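Local coordinates for uncharacterized protein (Parabacteroides distasonis, PDB 4Q34) that is uncharacterised but, as a member of the alpha/beta hydrolase family, probably acts as an esterase, at residues A[244-249]-A[267-272]. Numbering follows the deposited sequence. Where two conformers were deposited one is given.
Sequences IYYGDN and RLMKIW
Both flat groups of this contact, the phenol of Tyr246 and the indole of Trp272, are met at their edges: Met269 CG lies near the plane of the Tyr246 ring, and Ile244 CD1 near the plane of the Trp272 ring. Beyond the two segments, Trp272 packs edge-to-face with Phe206 and inclined against Trp183. The contact belongs to a beta-alpha-beta crossover of the alpha/beta hydrolase fold, in which helix 257-277 links the parallel strands 242-246 and 283-287. Strand 244-246 and helix 267-272 run nearly antiparallel (158°), their axes 10.2 Å apart. Ile244 and Tyr246, alternate residues on the strand, point toward the helix, whose Met269 and Trp272, three positions apart, point back.

A methionine, present here as selenomethionine, suits the place between Tyr246 and Ile244 because its unbranched chain can bend at chi2 (-41°) and chi3 (-85°): CG borders the tyrosine while CE lies 3.6 Å from Ile244 CD1. Isoleucine, beta-branched and apolar, suits a strand, and its CD1, ending the CG1 branch, also touches the indole edge, 3.8 Å from Trp272 CZ3. The four side chains pack into a buried layer; the two rings bring bulk, and Trp272 NE1 hydrogen-bonds to Pro205 O and Tyr246 OH to Pro200 O. Even so, the hydroxyl has an apolar neighbour, Tyr246 OH sitting 3.4 Å from Met269 CG.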
ATOM      1  N   ILE A 244     -27.212  -1.365  -0.711  1.00 17.10           N
ATOM      2  CA  ILE A 244     -26.529  -1.442  -1.990  1.00 18.64           C
ATOM      3  C   ILE A 244     -26.795  -0.137  -2.730  1.00 19.07           C
ATOM      4  O   ILE A 244     -27.954   0.272  -2.802  1.00 18.71           O
ATOM      5  CB  ILE A 244     -27.059  -2.637  -2.782  1.00 19.88           C
ATOM      6  CG1 ILE A 244     -26.609  -3.945  -2.102  1.00 24.31           C
ATOM      7  CG2 ILE A 244     -26.532  -2.630  -4.210  1.00 20.64           C
ATOM      8  CD1 ILE A 244     -27.466  -5.125  -2.485  1.00 30.14           C
ATOM      9  N   TYR A 245     -25.729   0.507  -3.244  1.00 18.19           N
ATOM     10  CA  TYR A 245     -25.839   1.770  -3.990  1.00 18.46           C
ATOM     11  C   TYR A 245     -25.389   1.608  -5.437  1.00 19.61           C
ATOM     12  O   TYR A 245     -24.360   0.987  -5.708  1.00 19.61           O
ATOM     13  CB  TYR A 245     -25.009   2.895  -3.348  1.00 17.83           C
ATOM     14  CG  TYR A 245     -25.343   3.205  -1.922  1.00 19.04           C
ATOM     15  CD1 TYR A 245     -26.391   4.044  -1.594  1.00 20.18           C
ATOM     16  CD2 TYR A 245     -24.592   2.661  -0.884  1.00 20.36           C
ATOM     17  CE1 TYR A 245     -26.719   4.328  -0.269  1.00 20.20           C
ATOM     18  CE2 TYR A 245     -24.882   2.968   0.437  1.00 19.62           C
ATOM     19  CZ  TYR A 245     -25.960   3.786   0.740  1.00 19.52           C
ATOM     20  OH  TYR A 245     -26.225   4.075   2.066  1.00 22.49           O
ATOM     21  N   TYR A 246     -26.166   2.152  -6.377  1.00 17.81           N
ATOM     22  CA  TYR A 246     -25.765   2.272  -7.765  1.00 19.23           C
ATOM     23  C   TYR A 246     -25.858   3.718  -8.207  1.00 19.63           C
ATOM     24  O   TYR A 246     -26.809   4.438  -7.866  1.00 20.04           O
ATOM     25  CB  TYR A 246     -26.610   1.374  -8.731  1.00 22.99           C
ATOM     26  CG  TYR A 246     -26.230  -0.081  -8.654  1.00 20.50           C
ATOM     27  CD1 TYR A 246     -25.220  -0.596  -9.443  1.00 22.50           C
ATOM     28  CD2 TYR A 246     -26.858  -0.932  -7.763  1.00 20.72           C
ATOM     29  CE1 TYR A 246     -24.831  -1.934  -9.326  1.00 21.43           C
ATOM     30  CE2 TYR A 246     -26.467  -2.270  -7.639  1.00 21.69           C
ATOM     31  CZ  TYR A 246     -25.469  -2.752  -8.405  1.00 20.06           C
ATOM     32  OH  TYR A 246     -25.089  -4.075  -8.274  1.00 22.50           O
ATOM     33  N   GLY A 247     -24.895   4.125  -9.015  1.00 20.08           N
ATOM     34  CA  GLY A 247     -24.881   5.471  -9.581  1.00 19.84           C
ATOM     35  C   GLY A 247     -25.704   5.645 -10.858  1.00 20.78           C
ATOM     36  O   GLY A 247     -26.701   4.946 -11.091  1.00 21.26           O
ATOM     37  N   ASP A 248     -25.225   6.564 -11.690  1.00 20.26           N
ATOM     38  CA  ASP A 248     -26.018   7.123 -12.807  1.00 20.39           C
ATOM     39  C   ASP A 248     -25.446   6.682 -14.139  1.00 23.38           C
ATOM     40  O   ASP A 248     -24.482   5.925 -14.202  1.00 21.44           O
ATOM     41  CB  ASP A 248     -25.962   8.648 -12.665  1.00 21.86           C
ATOM     42  CG  ASP A 248     -27.170   9.347 -13.233  1.00 24.94           C
ATOM     43  OD1 ASP A 248     -27.960   8.708 -13.966  1.00 23.39           O
ATOM     44  OD2 ASP A 248     -27.307  10.561 -12.936  1.00 23.65           O
ATOM     45  N   ASN A 249     -26.038   7.169 -15.239  1.00 22.84           N
ATOM     46  CA  ASN A 249     -25.623   6.770 -16.596  1.00 23.83           C
ATOM     47  C   ASN A 249     -25.643   5.255 -16.808  1.00 22.25           C
ATOM     48  O   ASN A 249     -24.883   4.721 -17.582  1.00 23.98           O
ATOM     49  CB  ASN A 249     -24.279   7.398 -16.965  1.00 23.24           C
ATOM     50  CG  ASN A 249     -24.328   8.913 -16.893  1.00 25.01           C
ATOM     51  OD1 ASN A 249     -23.715   9.552 -16.007  1.00 28.91           O
ATOM     52  ND2 ASN A 249     -25.138   9.490 -17.745  1.00 24.64           N
ATOM     53  N   ARG A 267     -31.028  -4.107 -11.597  1.00 22.90           N
ATOM     54  CA  ARG A 267     -32.265  -4.879 -11.714  0.50 23.93           C
ATOM     55  C   ARG A 267     -32.180  -6.133 -10.840  1.00 24.29           C
ATOM     56  O   ARG A 267     -33.095  -6.459 -10.102  1.00 26.42           O
ATOM     57  CB  ARG A 267     -32.495  -5.250 -13.193  0.50 27.23           C
ATOM     58  CG  ARG A 267     -33.772  -6.012 -13.509  0.50 28.62           C
ATOM     59  CD  ARG A 267     -33.718  -6.627 -14.922  0.50 32.22           C
ATOM     60  NE  ARG A 267     -32.976  -5.801 -15.866  0.50 32.96           N
ATOM     61  CZ  ARG A 267     -32.480  -6.238 -17.019  0.50 36.73           C
ATOM     62  NH1 ARG A 267     -32.635  -7.500 -17.374  0.50 42.92           N
ATOM     63  NH2 ARG A 267     -31.829  -5.409 -17.814  0.50 36.39           N
ATOM     64  N   LEU A 268     -31.068  -6.809 -10.925  1.00 23.08           N
ATOM     65  CA  LEU A 268     -30.863  -8.062 -10.205  1.00 23.63           C
ATOM     66  C   LEU A 268     -30.826  -7.871  -8.713  1.00 22.44           C
ATOM     67  O   LEU A 268     -31.412  -8.657  -7.988  1.00 21.86           O
ATOM     68  CB  LEU A 268     -29.580  -8.714 -10.647  1.00 24.56           C
ATOM     69  CG  LEU A 268     -29.250 -10.040  -9.988  1.00 26.17           C
ATOM     70  CD1 LEU A 268     -30.382 -11.031 -10.136  1.00 30.32           C
ATOM     71  CD2 LEU A 268     -27.949 -10.556 -10.564  1.00 31.79           C
HETATM   72  N   MSE A 269     -30.146  -6.827  -8.255  1.00 21.89           N
HETATM   73  CA  MSE A 269     -30.056  -6.596  -6.804  1.00 20.74           C
HETATM   74  C   MSE A 269     -31.409  -6.229  -6.205  1.00 20.84           C
HETATM   75  O   MSE A 269     -31.717  -6.595  -5.055  1.00 19.53           O
HETATM   76  CB  MSE A 269     -29.012  -5.565  -6.445  1.00 21.76           C
HETATM   77  CG  MSE A 269     -27.616  -5.847  -6.891  1.00 21.63           C
HETATM   78 SE   MSE A 269     -27.112  -7.714  -6.667  0.75 28.99          SE
HETATM   79  CE  MSE A 269     -26.547  -7.670  -4.822  1.00 28.87           C
ATOM     80  N   LYS A 270     -32.262  -5.527  -6.965  1.00 21.23           N
ATOM     81  CA  LYS A 270     -33.612  -5.277  -6.482  1.00 22.53           C
ATOM     82  C   LYS A 270     -34.410  -6.562  -6.312  1.00 21.95           C
ATOM     83  O   LYS A 270     -35.177  -6.696  -5.363  1.00 22.19           O
ATOM     84  CB  LYS A 270     -34.353  -4.280  -7.386  1.00 25.37           C
ATOM     85  CG  LYS A 270     -33.724  -2.895  -7.282  1.00 28.85           C
ATOM     86  CD  LYS A 270     -34.634  -1.791  -7.756  1.00 39.13           C
ATOM     87  CE  LYS A 270     -34.542  -1.650  -9.231  1.00 43.83           C
ATOM     88  NZ  LYS A 270     -35.365  -0.477  -9.648  1.00 46.92           N
ATOM     89  N   ILE A 271     -34.210  -7.528  -7.208  1.00 22.60           N
ATOM     90  CA  ILE A 271     -34.879  -8.819  -7.110  1.00 22.28           C
ATOM     91  C   ILE A 271     -34.357  -9.585  -5.896  1.00 20.93           C
ATOM     92  O   ILE A 271     -35.144 -10.088  -5.094  1.00 21.48           O
ATOM     93  CB  ILE A 271     -34.687  -9.642  -8.384  1.00 23.84           C
ATOM     94  CG1 ILE A 271     -35.451  -8.949  -9.537  1.00 27.35           C
ATOM     95  CG2 ILE A 271     -35.156 -11.074  -8.167  1.00 27.41           C
ATOM     96  CD1 ILE A 271     -35.100  -9.482 -10.929  1.00 27.53           C
ATOM     97  N   TRP A 272     -33.037  -9.613  -5.765  1.00 19.84           N
ATOM     98  CA  TRP A 272     -32.348 -10.237  -4.619  1.00 19.33           C
ATOM     99  C   TRP A 272     -32.817  -9.670  -3.273  1.00 20.01           C
ATOM    100  O   TRP A 272     -33.182 -10.429  -2.374  1.00 19.68           O
ATOM    101  CB  TRP A 272     -30.844 -10.017  -4.769  1.00 19.28           C
ATOM    102  CG  TRP A 272     -29.951 -10.778  -3.824  1.00 18.79           C
ATOM    103  CD1 TRP A 272     -29.750 -12.124  -3.815  1.00 20.02           C
ATOM    104  CD2 TRP A 272     -29.063 -10.236  -2.849  1.00 18.79           C
ATOM    105  NE1 TRP A 272     -28.800 -12.457  -2.862  1.00 19.40           N
ATOM    106  CE2 TRP A 272     -28.366 -11.315  -2.262  1.00 19.44           C
ATOM    107  CE3 TRP A 272     -28.784  -8.935  -2.403  1.00 19.18           C
ATOM    108  CZ2 TRP A 272     -27.445 -11.136  -1.270  1.00 18.53           C
ATOM    109  CZ3 TRP A 272     -27.868  -8.764  -1.395  1.00 19.32           C
ATOM    110  CH2 TRP A 272     -27.201  -9.854  -0.844  1.00 19.84           C
TER